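Local structure of PROTEIN (hypothetical protein EF0366) (Enterococcus faecalis, 1VPY) at residues I178-Q183 / H206-A211; L202-G207 / I254-S259. The protein is of unknown function but belongs to the DUF72 family and adopts a TIM alpha/beta barrel fold, with zinc ions bound in the crystal. All coordinates share one frame; numbering follows the deposited sequence.

Contact 1: I178-Q183 / H206-A211; sequences IVDEPQ and HGRNAA
Arg208 reaches across to Asp180, the last residue of strand 175-180, and grips its carboxylate side-on. CG lies anti to the carbonyl carbon (chi1 -78°), and from CB the arginine runs extended as far as NE. Along this run CG and CD each pass Asp180 OD2 at 3.9 Å. NE then donates to the syn lone pair of Asp180 OD2 at 2.9 Å, with a second, weak bond to OD1. NH2, on the same flank of the guanidinium, meets Asp180 OD1 at 2.9 Å from above the carboxylate plane, and the two flat groups are turned 64° apart. The remaining nitrogen, NH1, has a long, weak ion pair with Glu233. Arginine suits this place because a long chain can bridge to a short acid while its side chain also touches Leu237 of helix 231-245. Asp180 OD2 also binds the hydroxyl of Tyr229, which helps fix the acid. All this lies at the C-terminal mouth of a TIM barrel, where the sixth and seventh strands give way to their loops. The pairing of those strands is prolonged by His206 N, which donates to Asp180 O at 2.8 Å in an almost straight bond (171°). Further out, Gly207 O receives a CA-H...O contact from Glu181 CA at 3.3 Å. It also lies near the nitrogen of Pro182, which has no hydrogen to give, and proline suits a place where the strand pairing has already ended. The pyrrolidine ring points toward the loop, with CB 4.2 Å from Ala210 CB. Beside it, the carboxylate of Glu181 stands nearly perpendicular to the His206 ring, with OE1 3.7 Å from His206 CD2. Glycine at 207 fits the positive phi of this turn, and its N-H bonds Tyr229 OH.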
# COMPACT_ATOMS: atom_id res chain seq x y z
N ILE A 178 -3.13 -2.05 -6.85
CA ILE A 178 -4.13 -3.00 -7.33
C ILE A 178 -4.84 -3.61 -6.14
O ILE A 178 -4.20 -4.19 -5.25
CB ILE A 178 -3.51 -4.11 -8.21
CG1 ILE A 178 -2.66 -3.48 -9.32
CG2 ILE A 178 -4.63 -4.98 -8.79
CD1 ILE A 178 -1.74 -4.43 -10.00
N VAL A 179 -6.17 -3.45 -6.10
CA VAL A 179 -6.94 -3.83 -4.91
C VAL A 179 -7.98 -4.93 -5.09
O VAL A 179 -8.78 -4.91 -6.03
CB VAL A 179 -7.61 -2.62 -4.23
CG1 VAL A 179 -6.57 -1.68 -3.67
CG2 VAL A 179 -8.57 -1.89 -5.20
N ASP A 180 -7.95 -5.90 -4.18
CA ASP A 180 -9.05 -6.83 -4.01
C ASP A 180 -9.77 -6.42 -2.75
O ASP A 180 -9.16 -6.35 -1.68
CB ASP A 180 -8.57 -8.27 -3.91
CG ASP A 180 -9.70 -9.27 -3.97
OD1 ASP A 180 -10.42 -9.29 -5.00
OD2 ASP A 180 -9.90 -10.01 -2.98
N GLU A 181 -11.06 -6.10 -2.87
CA GLU A 181 -11.82 -5.58 -1.74
C GLU A 181 -13.33 -5.77 -1.94
O GLU A 181 -13.78 -6.04 -3.06
CB GLU A 181 -11.45 -4.10 -1.50
CG GLU A 181 -11.81 -3.15 -2.63
CD GLU A 181 -11.41 -1.72 -2.34
OE1 GLU A 181 -10.19 -1.45 -2.26
OE2 GLU A 181 -12.32 -0.87 -2.20
N PRO A 182 -14.12 -5.63 -0.86
CA PRO A 182 -15.57 -5.85 -0.94
C PRO A 182 -16.24 -5.00 -2.02
O PRO A 182 -15.92 -3.83 -2.18
CB PRO A 182 -16.05 -5.43 0.44
CG PRO A 182 -14.90 -5.66 1.31
CD PRO A 182 -13.72 -5.28 0.51
N GLN A 183 -17.16 -5.61 -2.77
CA GLN A 183 -17.84 -4.89 -3.83
C GLN A 183 -19.12 -4.22 -3.31
O GLN A 183 -20.14 -4.88 -3.12
CB GLN A 183 -18.15 -5.84 -4.99
CG GLN A 183 -16.90 -6.31 -5.72
CD GLN A 183 -16.16 -5.17 -6.38
OE1 GLN A 183 -16.68 -4.52 -7.29
NE2 GLN A 183 -14.94 -4.93 -5.92
N HIS A 206 -7.89 -6.89 0.70
CA HIS A 206 -8.66 -6.49 1.87
C HIS A 206 -9.69 -7.53 2.29
O HIS A 206 -10.35 -7.37 3.31
CB HIS A 206 -9.37 -5.16 1.59
CG HIS A 206 -8.44 -4.01 1.35
ND1 HIS A 206 -7.67 -3.46 2.35
CD2 HIS A 206 -8.15 -3.32 0.22
CE1 HIS A 206 -6.94 -2.47 1.85
NE2 HIS A 206 -7.22 -2.37 0.56
N GLY A 207 -9.82 -8.59 1.49
CA GLY A 207 -10.90 -9.56 1.68
C GLY A 207 -12.19 -9.07 1.05
O GLY A 207 -12.28 -7.92 0.61
N ARG A 208 -13.21 -9.91 1.03
CA ARG A 208 -14.40 -9.60 0.26
C ARG A 208 -15.68 -9.43 1.09
O ARG A 208 -16.79 -9.46 0.55
CB ARG A 208 -14.60 -10.65 -0.85
CG ARG A 208 -13.68 -10.41 -2.02
CD ARG A 208 -13.48 -11.66 -2.84
NE ARG A 208 -12.33 -11.51 -3.72
CZ ARG A 208 -11.99 -12.37 -4.68
NH1 ARG A 208 -12.72 -13.46 -4.89
NH2 ARG A 208 -10.93 -12.14 -5.43
N ASN A 209 -15.49 -9.23 2.40
CA ASN A 209 -16.60 -9.02 3.33
C ASN A 209 -17.05 -7.55 3.34
O ASN A 209 -16.34 -6.67 3.84
CB ASN A 209 -16.19 -9.50 4.73
CG ASN A 209 -17.36 -9.63 5.69
OD1 ASN A 209 -18.46 -9.16 5.42
ND2 ASN A 209 -17.11 -10.26 6.83
N ALA A 210 -18.23 -7.31 2.77
CA ALA A 210 -18.78 -5.96 2.58
C ALA A 210 -19.09 -5.18 3.87
O ALA A 210 -19.13 -3.95 3.85
CB ALA A 210 -20.03 -6.02 1.69
N ALA A 211 -19.29 -5.89 4.98
CA ALA A 211 -19.72 -5.28 6.25
C ALA A 211 -18.87 -4.09 6.69
O ALA A 211 -17.66 -4.22 6.94
CB ALA A 211 -19.77 -6.33 7.34

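Contact 2: L202-G207 / I254-S259; sequences LFRFHG and IFNNNS
Phe205 points its edge at the face of Phe255 in a T-shaped pair, the ring planes 71° apart and the centroids separated by 5.1 Å. Phe205 CD2 makes the closest touch, over the rim of the Phe255 ring, 3.6 Å from CE2. Flat, apolar rings suit this face of the sheet, because helix 231-245 packs on it through Leu237 and Ile234. On the other face Arg204 and Ile254 lie side by side, with Arg204 CG 4.1 Å from Ile254 CB. The arginine then bends at chi3, and its guanidinium forms salt bridges with Glu150 and Glu46. Asn256 runs alongside this arginine, CG anti to its backbone N (chi1 -176°), which carries the amide to the His206 ring. There ND2 donates to His206 ND1 at 3.0 Å, in the ring plane, while Asn256 OD1 bonds Thr19 OG1. Between these two layers of side chains the backbones pair in parallel: Phe203 O takes Ile254 N, Ile254 O takes Phe205 N, and Phe205 O takes Asn256 N at 2.7 Å. Apolar side chains outward under the helices, with polar groups gathered inside at the C-terminal ends of adjacent parallel strands, are characteristic of a TIM barrel.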
# COMPACT_ATOMS: atom_id res chain seq x y z
N LEU A 202 2.22 -2.58 -6.26
CA LEU A 202 1.71 -3.00 -4.97
C LEU A 202 0.28 -3.50 -5.09
O LEU A 202 -0.60 -2.80 -5.62
CB LEU A 202 1.82 -1.88 -3.93
CG LEU A 202 1.38 -2.18 -2.49
CD1 LEU A 202 2.26 -3.24 -1.83
CD2 LEU A 202 1.35 -0.92 -1.66
N PHE A 203 0.08 -4.72 -4.59
CA PHE A 203 -1.24 -5.33 -4.41
C PHE A 203 -1.63 -5.18 -2.96
O PHE A 203 -0.78 -5.28 -2.07
CB PHE A 203 -1.17 -6.83 -4.68
CG PHE A 203 -1.18 -7.20 -6.13
CD1 PHE A 203 -2.39 -7.36 -6.80
CD2 PHE A 203 0.01 -7.39 -6.82
CE1 PHE A 203 -2.42 -7.71 -8.14
CE2 PHE A 203 -0.00 -7.74 -8.16
CZ PHE A 203 -1.22 -7.91 -8.82
N ARG A 204 -2.91 -4.96 -2.70
CA ARG A 204 -3.44 -5.04 -1.34
C ARG A 204 -4.76 -5.79 -1.36
O ARG A 204 -5.71 -5.40 -2.06
CB ARG A 204 -3.62 -3.66 -0.72
CG ARG A 204 -2.31 -2.92 -0.41
CD ARG A 204 -2.59 -1.60 0.28
NE ARG A 204 -2.69 -1.75 1.73
CZ ARG A 204 -3.57 -1.11 2.50
NH1 ARG A 204 -4.46 -0.27 1.98
NH2 ARG A 204 -3.55 -1.33 3.80
N PHE A 205 -4.81 -6.89 -0.60
CA PHE A 205 -6.00 -7.70 -0.53
C PHE A 205 -6.69 -7.43 0.79
O PHE A 205 -6.14 -7.70 1.87
CB PHE A 205 -5.65 -9.18 -0.67
CG PHE A 205 -4.81 -9.51 -1.88
CD1 PHE A 205 -5.07 -8.92 -3.12
CD2 PHE A 205 -3.77 -10.43 -1.78
CE1 PHE A 205 -4.29 -9.22 -4.23
CE2 PHE A 205 -2.99 -10.74 -2.89
CZ PHE A 205 -3.25 -10.14 -4.12
N HIS A 206 -7.89 -6.89 0.70
CA HIS A 206 -8.66 -6.49 1.87
C HIS A 206 -9.69 -7.53 2.29
O HIS A 206 -10.35 -7.37 3.31
CB HIS A 206 -9.37 -5.16 1.59
CG HIS A 206 -8.44 -4.01 1.35
ND1 HIS A 206 -7.67 -3.46 2.35
CD2 HIS A 206 -8.15 -3.32 0.22
CE1 HIS A 206 -6.94 -2.47 1.85
NE2 HIS A 206 -7.22 -2.37 0.56
N GLY A 207 -9.82 -8.59 1.49
CA GLY A 207 -10.90 -9.56 1.68
C GLY A 207 -12.19 -9.07 1.05
O GLY A 207 -12.28 -7.92 0.61
N ILE A 254 0.39 -7.24 -0.09
CA ILE A 254 -0.03 -7.05 1.30
C ILE A 254 -1.40 -7.67 1.54
O ILE A 254 -2.40 -7.25 0.93
CB ILE A 254 -0.03 -5.55 1.70
CG1 ILE A 254 1.39 -4.95 1.65
CG2 ILE A 254 -0.69 -5.35 3.06
CD1 ILE A 254 2.47 -5.73 2.39
N PHE A 255 -1.44 -8.67 2.41
CA PHE A 255 -2.70 -9.21 2.89
C PHE A 255 -3.16 -8.36 4.06
O PHE A 255 -2.51 -8.31 5.11
CB PHE A 255 -2.55 -10.68 3.29
CG PHE A 255 -2.43 -11.62 2.12
CD1 PHE A 255 -1.20 -11.86 1.52
CD2 PHE A 255 -3.55 -12.27 1.62
CE1 PHE A 255 -1.09 -12.73 0.42
CE2 PHE A 255 -3.46 -13.15 0.54
CZ PHE A 255 -2.23 -13.38 -0.07
N ASN A 256 -4.28 -7.66 3.87
CA ASN A 256 -4.80 -6.74 4.87
C ASN A 256 -6.21 -7.17 5.31
O ASN A 256 -6.95 -6.41 5.93
CB ASN A 256 -4.77 -5.32 4.31
CG ASN A 256 -5.20 -4.27 5.32
OD1 ASN A 256 -4.82 -4.31 6.49
ND2 ASN A 256 -6.00 -3.32 4.86
N ASN A 257 -6.57 -8.40 4.97
CA ASN A 257 -7.86 -8.95 5.37
C ASN A 257 -7.80 -9.30 6.84
O ASN A 257 -6.72 -9.54 7.39
CB ASN A 257 -8.22 -10.17 4.52
CG ASN A 257 -7.13 -11.23 4.51
OD1 ASN A 257 -5.95 -10.93 4.31
ND2 ASN A 257 -7.52 -12.47 4.74
N ASN A 258 -8.97 -9.34 7.49
CA ASN A 258 -8.99 -9.33 8.94
C ASN A 258 -8.74 -10.63 9.69
O ASN A 258 -9.05 -11.73 9.22
CB ASN A 258 -10.20 -8.58 9.49
CG ASN A 258 -9.95 -7.10 9.57
OD1 ASN A 258 -8.81 -6.64 9.50
ND2 ASN A 258 -11.02 -6.33 9.72
N SER A 259 -8.25 -10.41 10.90
CA SER A 259 -7.45 -11.34 11.68
C SER A 259 -6.09 -11.55 11.01
O SER A 259 -6.01 -12.04 9.87
CB SER A 259 -8.16 -12.65 11.97
OG SER A 259 -7.40 -13.40 12.90
O HOH W 1 -11.43 -8.77 6.32

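From the N terminus, the chain leaves the barrel after Asp180, the end of strand 175-180, and a helix-free connection leads into strand 201-205. Contact 1 closes that connection by joining 178-183 to the loop 206-211 that follows the next strand. Contact 2 begins at 202, inside the span of contact 1, and ends on 254-259 beyond it, so the two overlap along the chain rather than nest. Its larger loop contains helix 231-245 and forms a beta-alpha-beta crossover. His206 and Gly207 belong to both contacts, and strand 201-205 lies between strands 175-180 and 250-255, its Phe205 packing on Asp180 from contact 1. Together the contacts join the sixth, seventh and eighth barrel strands at their C-terminal ends.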